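Local coordinates for benzoylformate Decarboxylase (Polynucleobacter necessarius, PDB 4K9Q), which binds thiamine diphosphate and magnesium and probably catalyses the decarboxylation of benzoylformate to benzaldehyde, at residues Leu266-Ala272 against Ser290-Ser296; Pro273-Tyr277 against Lys304-Gly308; Leu201-Gly205 against Gly217-Ala221; Asn225-Ala230 against Leu245-Leu250. All coordinates share one frame; numbering follows the deposited sequence. Where two conformers were deposited one is given.

Contact 1: Leu266-Ala272 against Ser290-Ser296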
# COMPACT_ATOMS: atom_id res chain seq x y z
N LEU A 266 -34.34 8.65 22.88
CA LEU A 266 -33.73 8.81 21.57
C LEU A 266 -32.48 9.67 21.68
O LEU A 266 -32.52 10.77 22.21
CB LEU A 266 -34.73 9.45 20.59
CG LEU A 266 -34.25 9.66 19.16
CD1 LEU A 266 -33.96 8.31 18.52
CD2 LEU A 266 -35.27 10.43 18.35
N ILE A 267 -31.36 9.15 21.17
CA ILE A 267 -30.10 9.91 21.17
C ILE A 267 -29.84 10.39 19.74
O ILE A 267 -29.73 9.58 18.82
CB ILE A 267 -28.91 9.05 21.66
CG1 ILE A 267 -29.24 8.35 22.98
CG2 ILE A 267 -27.65 9.90 21.79
CD1 ILE A 267 -29.72 9.28 24.06
N VAL A 268 -29.76 11.70 19.56
CA VAL A 268 -29.60 12.29 18.24
C VAL A 268 -28.21 12.94 18.12
O VAL A 268 -27.95 13.99 18.70
CB VAL A 268 -30.70 13.33 17.95
CG1 VAL A 268 -30.56 13.87 16.53
CG2 VAL A 268 -32.08 12.71 18.14
N VAL A 269 -27.33 12.30 17.35
CA VAL A 269 -25.96 12.78 17.20
C VAL A 269 -25.79 13.49 15.86
O VAL A 269 -25.96 12.87 14.81
CB VAL A 269 -24.96 11.61 17.26
CG1 VAL A 269 -23.52 12.12 17.23
CG2 VAL A 269 -25.21 10.75 18.51
N ILE A 270 -25.45 14.77 15.90
CA ILE A 270 -25.28 15.54 14.67
C ILE A 270 -23.85 16.04 14.51
O ILE A 270 -23.36 16.82 15.33
CB ILE A 270 -26.28 16.73 14.62
CG1 ILE A 270 -27.72 16.22 14.72
CG2 ILE A 270 -26.11 17.52 13.32
CD1 ILE A 270 -28.75 17.32 14.72
N GLY A 271 -23.17 15.57 13.46
CA GLY A 271 -21.85 16.10 13.11
C GLY A 271 -20.68 15.53 13.88
O GLY A 271 -19.65 16.19 14.08
N ALA A 272 -20.83 14.28 14.32
CA ALA A 272 -19.82 13.63 15.15
C ALA A 272 -19.69 12.15 14.85
O ALA A 272 -20.65 11.51 14.41
CB ALA A 272 -20.18 13.80 16.62
N SER A 290 -32.99 2.69 24.73
CA SER A 290 -32.84 3.83 23.82
C SER A 290 -32.39 3.38 22.43
O SER A 290 -32.01 2.22 22.22
CB SER A 290 -31.85 4.86 24.38
OG SER A 290 -30.55 4.32 24.49
N THR A 291 -32.49 4.30 21.48
CA THR A 291 -31.99 4.07 20.12
C THR A 291 -31.28 5.35 19.72
O THR A 291 -31.43 6.38 20.38
CB THR A 291 -33.11 3.75 19.12
OG1 THR A 291 -33.96 4.89 18.96
CG2 THR A 291 -33.92 2.54 19.59
N LEU A 292 -30.49 5.29 18.65
CA LEU A 292 -29.65 6.42 18.26
C LEU A 292 -29.76 6.76 16.78
O LEU A 292 -29.86 5.86 15.93
CB LEU A 292 -28.19 6.12 18.64
CG LEU A 292 -27.12 7.17 18.32
CD1 LEU A 292 -25.99 7.15 19.37
CD2 LEU A 292 -26.55 6.93 16.93
N LEU A 293 -29.75 8.06 16.48
CA LEU A 293 -29.62 8.54 15.10
C LEU A 293 -28.28 9.25 14.98
O LEU A 293 -27.84 9.91 15.93
CB LEU A 293 -30.74 9.54 14.77
CG LEU A 293 -32.16 9.04 15.00
CD1 LEU A 293 -33.16 10.15 14.73
CD2 LEU A 293 -32.44 7.84 14.13
N GLN A 294 -27.63 9.11 13.82
CA GLN A 294 -26.35 9.77 13.56
C GLN A 294 -26.36 10.50 12.21
O GLN A 294 -26.79 9.93 11.21
CB GLN A 294 -25.21 8.75 13.54
CG GLN A 294 -23.83 9.39 13.33
CD GLN A 294 -22.71 8.39 13.09
OE1 GLN A 294 -22.97 7.20 12.87
NE2 GLN A 294 -21.47 8.85 13.15
N VAL A 295 -25.87 11.74 12.18
CA VAL A 295 -25.59 12.45 10.93
C VAL A 295 -24.11 12.82 10.94
O VAL A 295 -23.63 13.38 11.93
CB VAL A 295 -26.41 13.77 10.85
CG1 VAL A 295 -25.96 14.63 9.66
CG2 VAL A 295 -27.90 13.47 10.77
N SER A 296 -23.39 12.47 9.88
CA SER A 296 -22.00 12.89 9.72
C SER A 296 -21.80 13.25 8.26
O SER A 296 -22.48 12.71 7.39
CB SER A 296 -21.04 11.76 10.12
OG SER A 296 -19.69 12.12 9.83

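Contact 2: Pro273-Tyr277 against Lys304-Gly308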
# COMPACT_ATOMS: atom_id res chain seq x y z
N PRO A 273 -18.51 11.58 15.14
CA PRO A 273 -18.35 10.13 15.23
C PRO A 273 -19.25 9.57 16.34
O PRO A 273 -19.61 10.27 17.29
CB PRO A 273 -16.89 9.96 15.67
CG PRO A 273 -16.22 11.27 15.38
CD PRO A 273 -17.28 12.31 15.52
N VAL A 274 -19.60 8.30 16.21
CA VAL A 274 -20.33 7.62 17.26
C VAL A 274 -19.50 6.40 17.68
O VAL A 274 -19.60 5.35 17.05
CB VAL A 274 -21.74 7.20 16.77
CG1 VAL A 274 -22.42 6.24 17.75
CG2 VAL A 274 -22.61 8.42 16.56
N PHE A 275 -18.65 6.53 18.70
CA PHE A 275 -18.28 7.79 19.34
C PHE A 275 -16.76 7.85 19.43
O PHE A 275 -16.09 6.81 19.35
CB PHE A 275 -18.81 7.86 20.78
CG PHE A 275 -20.27 8.16 20.88
CD1 PHE A 275 -20.75 9.42 20.57
CD2 PHE A 275 -21.15 7.18 21.33
CE1 PHE A 275 -22.10 9.72 20.69
CE2 PHE A 275 -22.51 7.47 21.45
CZ PHE A 275 -22.98 8.73 21.13
N ARG A 276 -16.22 9.05 19.65
CA ARG A 276 -14.77 9.23 19.76
C ARG A 276 -14.32 8.90 21.18
O ARG A 276 -13.95 9.78 21.97
CB ARG A 276 -14.37 10.65 19.33
CG ARG A 276 -12.87 10.88 19.26
CD ARG A 276 -12.60 12.24 18.68
NE ARG A 276 -12.84 12.25 17.24
CZ ARG A 276 -13.01 13.36 16.53
NH1 ARG A 276 -12.98 14.54 17.13
NH2 ARG A 276 -13.22 13.28 15.22
N TYR A 277 -14.35 7.61 21.50
CA TYR A 277 -13.93 7.13 22.81
C TYR A 277 -12.41 7.19 22.95
O TYR A 277 -11.69 7.28 21.97
CB TYR A 277 -14.37 5.69 23.00
CG TYR A 277 -15.86 5.43 22.98
CD1 TYR A 277 -16.70 6.02 23.92
CD2 TYR A 277 -16.41 4.54 22.06
CE1 TYR A 277 -18.07 5.75 23.91
CE2 TYR A 277 -17.78 4.26 22.05
CZ TYR A 277 -18.59 4.87 22.99
OH TYR A 277 -19.94 4.58 22.99
N LYS A 304 -18.49 3.10 10.52
CA LYS A 304 -17.85 2.42 11.64
C LYS A 304 -18.46 2.74 13.01
O LYS A 304 -17.89 2.40 14.05
CB LYS A 304 -16.33 2.71 11.65
CG LYS A 304 -15.96 4.14 11.99
CD LYS A 304 -14.50 4.39 11.66
CE LYS A 304 -14.03 5.72 12.21
NZ LYS A 304 -12.73 6.13 11.60
N ALA A 305 -19.62 3.40 13.00
CA ALA A 305 -20.33 3.74 14.24
C ALA A 305 -20.59 2.49 15.10
O ALA A 305 -20.81 1.40 14.57
CB ALA A 305 -21.65 4.45 13.93
N VAL A 306 -20.60 2.65 16.42
CA VAL A 306 -20.83 1.50 17.30
C VAL A 306 -22.30 1.09 17.35
O VAL A 306 -22.63 -0.05 17.68
CB VAL A 306 -20.30 1.77 18.73
CG1 VAL A 306 -18.78 1.87 18.75
CG2 VAL A 306 -20.91 3.04 19.30
N VAL A 307 -23.18 2.03 17.02
CA VAL A 307 -24.62 1.80 17.16
C VAL A 307 -25.37 2.80 16.30
O VAL A 307 -24.84 3.87 15.97
CB VAL A 307 -25.05 1.97 18.64
CG1 VAL A 307 -24.99 3.45 19.05
CG2 VAL A 307 -26.45 1.41 18.87
N GLY A 308 -26.61 2.46 15.92
CA GLY A 308 -27.54 3.47 15.44
C GLY A 308 -27.94 3.42 13.98
O GLY A 308 -27.42 2.61 13.19

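Contact 3: Leu201-Gly205 against Gly217-Ala221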
# COMPACT_ATOMS: atom_id res chain seq x y z
N LEU A 201 -32.37 13.46 23.29
CA LEU A 201 -31.16 14.13 23.74
C LEU A 201 -30.26 14.37 22.54
O LEU A 201 -30.11 13.49 21.69
CB LEU A 201 -30.45 13.30 24.82
CG LEU A 201 -29.07 13.75 25.33
CD1 LEU A 201 -28.88 13.41 26.81
CD2 LEU A 201 -27.97 13.11 24.48
N LEU A 202 -29.69 15.57 22.45
CA LEU A 202 -28.86 15.93 21.31
C LEU A 202 -27.38 15.88 21.66
O LEU A 202 -26.98 16.35 22.72
CB LEU A 202 -29.23 17.33 20.81
CG LEU A 202 -30.61 17.51 20.19
CD1 LEU A 202 -30.90 18.98 19.97
CD2 LEU A 202 -30.67 16.77 18.88
N ILE A 203 -26.59 15.29 20.77
CA ILE A 203 -25.13 15.31 20.91
C ILE A 203 -24.58 15.96 19.64
O ILE A 203 -24.80 15.46 18.54
CB ILE A 203 -24.55 13.90 21.07
CG1 ILE A 203 -25.13 13.23 22.32
CG2 ILE A 203 -23.01 13.95 21.13
CD1 ILE A 203 -24.67 11.80 22.51
N TYR A 204 -23.89 17.08 19.80
CA TYR A 204 -23.37 17.83 18.65
C TYR A 204 -21.85 17.69 18.54
O TYR A 204 -21.13 17.75 19.55
CB TYR A 204 -23.69 19.32 18.79
CG TYR A 204 -25.11 19.73 18.46
CD1 TYR A 204 -26.09 18.79 18.15
CD2 TYR A 204 -25.47 21.08 18.45
CE1 TYR A 204 -27.40 19.19 17.84
CE2 TYR A 204 -26.76 21.48 18.15
CZ TYR A 204 -27.72 20.54 17.85
OH TYR A 204 -28.99 20.96 17.55
N GLY A 205 -21.36 17.49 17.32
CA GLY A 205 -19.94 17.43 17.06
C GLY A 205 -19.47 18.52 16.12
O GLY A 205 -20.25 19.36 15.66
N GLY A 217 -27.89 24.84 14.51
CA GLY A 217 -27.86 23.91 15.63
C GLY A 217 -28.63 24.47 16.81
O GLY A 217 -29.31 23.73 17.53
N ILE A 218 -28.54 25.78 17.02
CA ILE A 218 -29.29 26.44 18.10
C ILE A 218 -30.79 26.37 17.81
O ILE A 218 -31.58 26.00 18.69
CB ILE A 218 -28.87 27.90 18.27
CG1 ILE A 218 -27.42 27.98 18.78
CG2 ILE A 218 -29.80 28.61 19.25
CD1 ILE A 218 -26.85 29.37 18.72
N ALA A 219 -31.16 26.70 16.58
CA ALA A 219 -32.57 26.64 16.19
C ALA A 219 -33.16 25.24 16.41
O ALA A 219 -34.26 25.10 16.94
CB ALA A 219 -32.74 27.08 14.74
N PHE A 220 -32.42 24.22 15.99
CA PHE A 220 -32.86 22.83 16.11
C PHE A 220 -33.07 22.45 17.57
O PHE A 220 -34.10 21.89 17.94
CB PHE A 220 -31.84 21.90 15.45
CG PHE A 220 -32.36 20.51 15.20
CD1 PHE A 220 -33.33 20.29 14.24
CD2 PHE A 220 -31.89 19.43 15.93
CE1 PHE A 220 -33.82 19.01 14.00
CE2 PHE A 220 -32.37 18.15 15.70
CZ PHE A 220 -33.34 17.93 14.73
N ALA A 221 -32.09 22.75 18.41
CA ALA A 221 -32.16 22.42 19.83
C ALA A 221 -33.32 23.13 20.52
O ALA A 221 -34.00 22.56 21.37
CB ALA A 221 -30.84 22.78 20.52

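Contact 4: Asn225-Ala230 against Leu245-Leu250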
# COMPACT_ATOMS: atom_id res chain seq x y z
N ASN A 225 -36.40 21.76 22.51
CA ASN A 225 -36.17 21.99 23.93
C ASN A 225 -35.49 20.79 24.57
O ASN A 225 -35.83 20.38 25.68
CB ASN A 225 -37.48 22.31 24.65
CG ASN A 225 -37.77 23.79 24.72
OD1 ASN A 225 -36.89 24.59 25.06
ND2 ASN A 225 -38.99 24.18 24.39
N ALA A 226 -34.51 20.23 23.86
CA ALA A 226 -33.78 19.06 24.35
C ALA A 226 -32.42 19.46 24.90
O ALA A 226 -31.83 20.44 24.45
CB ALA A 226 -33.63 18.04 23.23
N PRO A 227 -31.91 18.69 25.87
CA PRO A 227 -30.55 18.94 26.35
C PRO A 227 -29.54 18.70 25.24
O PRO A 227 -29.71 17.77 24.44
CB PRO A 227 -30.37 17.90 27.46
CG PRO A 227 -31.32 16.81 27.11
CD PRO A 227 -32.51 17.50 26.50
N VAL A 228 -28.50 19.52 25.20
CA VAL A 228 -27.44 19.38 24.21
C VAL A 228 -26.12 19.08 24.91
O VAL A 228 -25.75 19.76 25.86
CB VAL A 228 -27.29 20.66 23.37
CG1 VAL A 228 -26.09 20.55 22.45
CG2 VAL A 228 -28.58 20.92 22.57
N TRP A 229 -25.43 18.05 24.45
CA TRP A 229 -24.08 17.75 24.93
C TRP A 229 -23.12 17.87 23.77
O TRP A 229 -23.48 17.56 22.64
CB TRP A 229 -24.00 16.31 25.43
CG TRP A 229 -24.73 16.05 26.71
CD1 TRP A 229 -26.07 15.81 26.85
CD2 TRP A 229 -24.16 15.98 28.02
NE1 TRP A 229 -26.36 15.60 28.18
CE2 TRP A 229 -25.21 15.69 28.91
CE3 TRP A 229 -22.86 16.13 28.52
CZ2 TRP A 229 -25.01 15.56 30.28
CZ3 TRP A 229 -22.66 15.99 29.89
CH2 TRP A 229 -23.72 15.71 30.75
N ALA A 230 -21.89 18.27 24.05
CA ALA A 230 -20.84 18.19 23.04
C ALA A 230 -20.32 16.76 22.99
O ALA A 230 -20.11 16.12 24.03
CB ALA A 230 -19.71 19.18 23.35
N LEU A 245 -29.78 25.20 27.35
CA LEU A 245 -29.94 23.79 27.00
C LEU A 245 -28.63 23.01 27.10
O LEU A 245 -28.64 21.78 27.15
CB LEU A 245 -30.56 23.64 25.61
CG LEU A 245 -32.00 24.13 25.43
CD1 LEU A 245 -32.46 23.92 24.00
CD2 LEU A 245 -32.92 23.39 26.39
N PHE A 246 -27.51 23.72 27.14
CA PHE A 246 -26.22 23.04 27.06
C PHE A 246 -25.83 22.39 28.38
O PHE A 246 -25.80 23.05 29.42
CB PHE A 246 -25.11 23.99 26.63
CG PHE A 246 -23.79 23.29 26.43
CD1 PHE A 246 -23.61 22.45 25.34
CD2 PHE A 246 -22.76 23.47 27.32
CE1 PHE A 246 -22.40 21.81 25.15
CE2 PHE A 246 -21.54 22.83 27.14
CZ PHE A 246 -21.37 21.99 26.05
N GLN A 247 -25.51 21.10 28.32
CA GLN A 247 -25.22 20.33 29.54
C GLN A 247 -23.73 20.21 29.85
O GLN A 247 -23.34 20.18 31.01
CB GLN A 247 -25.86 18.95 29.45
CG GLN A 247 -27.36 19.01 29.19
CD GLN A 247 -28.11 19.71 30.31
OE1 GLN A 247 -28.08 19.28 31.46
NE2 GLN A 247 -28.78 20.81 29.97
N GLY A 248 -22.91 20.14 28.80
CA GLY A 248 -21.47 20.03 28.97
C GLY A 248 -20.88 19.11 27.91
O GLY A 248 -21.55 18.78 26.94
N ALA A 249 -19.63 18.70 28.10
CA ALA A 249 -18.93 17.81 27.18
C ALA A 249 -19.02 16.40 27.71
O ALA A 249 -18.80 16.16 28.90
CB ALA A 249 -17.47 18.23 27.06
N LEU A 250 -19.35 15.44 26.84
CA LEU A 250 -19.45 14.06 27.28
C LEU A 250 -18.07 13.49 27.56
O LEU A 250 -17.08 13.85 26.91
CB LEU A 250 -20.18 13.19 26.25
CG LEU A 250 -21.68 13.44 26.11
CD1 LEU A 250 -22.20 12.80 24.83
CD2 LEU A 250 -22.42 12.92 27.33

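Contact 1: Leu266-Ala272 against Ser290-Ser296
Side-by-side parallel strands in the Rossmann-like central domain bring Leu266-Ala272 against Ser290-Ser296, and they show how parallel pairing shares one residue between two partners. Ile267 lies level with Leu292, yet its backbone bonds go to the neighbours of that leucine: Ile267 N donates to Thr291 O, and Ile267 O receives Leu293 N at 2.8 Å. Val269 straddles Gln294 in the same manner, bonding to Leu293 O and Val295 N. The series closes where Gly271 N reaches Val295 O at 2.7 Å, just as the positive phi of Gly271 (82°) turns the chain out of the strand.

Side chains then sort onto two faces. On one, Leu292 has CG anti to its backbone N (chi1 180°), which brings its CD1 methyl against two others: Ile267 CG2 lies 4.0 Å from Leu292 CD1, and Val269 CG2 lies 3.8 Å from it. On the other face Leu266 leans across toward the second strand, setting its CD1 4.0 Å from Leu293 CG and beside the hydroxyl of Thr291, which is itself bonded to Arg193. Helix 184-196 covers Leu293 here through Phe190, while Phe318 of helix 315-323 packs on Ile270 and Val295.

Beyond the strand end a side chain extends the pairing. Gln294 is stretched out from the Leu292 face, and its NE2 donates to Ala272 O at 3.1 Å, lying in the carbonyl plane on a lone pair, with the acceptor close to the plane of the Gln294 amide.

Contact 2: Pro273-Tyr277 against Lys304-Gly308
Val274 and Val306 are joined by one backbone bond between the loop after strand 266-270 and the one leading from helix 299-303 into strand 309-312, in the Rossmann-like central domain: Val306 N donates to Val274 O at 2.9 Å, tilted 23° from the carbonyl plane, just before the cis peptide that leads into Phe275. Ala305 CA also approaches Val274 O, at 3.3 Å. Val274 holds CG1 anti to its backbone N (chi1 169°), and from there CG1 meets Val306 CG2 at 3.9 Å and Val307 CG1 at 4.0 Å; the same CG1 lies over one face of the Phe275 ring, toward its rim. Val306 also serves Tyr277: its CG1 comes to the ring edge near the ring plane, 4.2 Å from Tyr277 CE2, and its CG2 lies near the phenol oxygen. Cut back to alanine, Val306 loses both methyls, and a gap would probably open between Val274 CG1 and the edge of the Tyr277 ring. The loops rest on strand 291-296 through Gln294 and Leu292, with Val269 of strand 266-270 beneath Val274 and Phe275. Lys304 forms a salt bridge with Glu107 of a neighbouring subunit, and helix 254-260 packs on Phe275 through Leu257 and on Tyr277 through Ile254.

Contact 3: Leu201-Gly205 against Gly217-Ala221
Tyr204 reaches from a central strand of the Rossmann-like sheet to helix 214-224, farther along the chain, donating its hydroxyl proton to Gly217 O at 2.8 Å. The bond enters in the carbonyl plane on a lone pair, with a C=O...O angle of 122°, and the oxygen meets the tyrosine ring at its edge. Gly217 O also takes the helical bond from Ala221 N at 3.1 Å, so two donors share this buried acceptor. With a phenylalanine in place of Tyr204 the hydroxyl is gone, and Gly217 O would probably lose its link to the sheet and keep the helical bond.

Beside this polar tie, Leu202 has CG anti to the carbonyl carbon (chi1 -67°), from where its methyls fork to the helix, CD1 lying 3.8 Å from Ala221 CB and CD2 3.9 Å from Phe220 CE2. Phe220 turns its ring edge to both strand residues: Tyr204 OH sits 3.7 Å from its CD2, near the ring plane.

Further out, Val228 on the next strand touches Leu202, Tyr204 and Ala221, and Phe220 is backed by Ile270 and by Leu319 and Ala322 of helix 315-323. Strand 201-204 and helix 217-221 run nearly antiparallel at 169°, as the outgoing and returning arms of the beta-alpha-beta crossover that ends in strand 228-230. The close fit depends on Gly217 having no side chain, since its CA lies 3.7 Å from Tyr204 CE2 and a beta carbon there would crowd the ring.

Contact 4: Asn225-Ala230 against Leu245-Leu250
Parallel strand pairing at one margin of the central-domain sheet joins Asn225-Ala230 to Leu245-Leu250, with Trp229 wedged between Gln247 of the outermost strand and Leu250 just beyond its end. Val228 straddles Phe246, bonding to Leu245 O and, at 2.8 Å, to Gln247 N; Ala230 straddles Ala249 through Gly248 O and Leu250 N.

The indole is gripped on both faces. Gln247 CB sits over one face, 3.6 Å from the centroid of the five-membered ring, in a CH-pi contact. Across the ring Leu250 comes in at about a right angle, its CD2 lying 3.5 Å from Trp229 CE3. Gln247 bends at its second torsion (chi2 -62°), which folds the amide back beside Pro227, CG touching Pro227 CB at 3.6 Å. There Gln247 NE2 donates to Leu245 O at 3.0 Å, on the opposite face of that carbonyl from Val228 N, and it also bonds to Pro335 O. On the other side of the sheet Phe246 lays a ring face over Gly248 N and brings CE1 4.2 Å from Ala230 CB. Leu245, at the start, packs its branches on Ala226 O and on Ala221 of helix 214-224.

Between the two regular pairs lies Trp229 on one strand but Gln247 and Gly248 on the other. That extra residue, with near-helical angles at Gln247 and a positive phi at Gly248, makes the arrangement a beta bulge, set in the edge strand of a Rossmann-like sheet.

Contacts 1, 3 and 4 share one parallel sheet, with strand 201-204 of contact 3 between the other two. It pairs with contact 1 through a probable bond from Ile203 N to Val268 O (2.8 Å) and with contact 4 from Trp229 N to Leu202 O (2.9 Å). The centres of contacts 3 and 4 are about 8 Å apart, those of contacts 1 and 4, which do not touch, about 13 Å. Contact 2 joins the loops that follow strand 266-270 and precede strand 309-312, its centre about 9 Å from that of contact 1; Phe275 CZ meets Ile203 CD1 at 3.8 Å, a methyl 3.5 Å from Leu250 CD1. All four lie in the central domain, away from the thiamine diphosphate and magnesium sites.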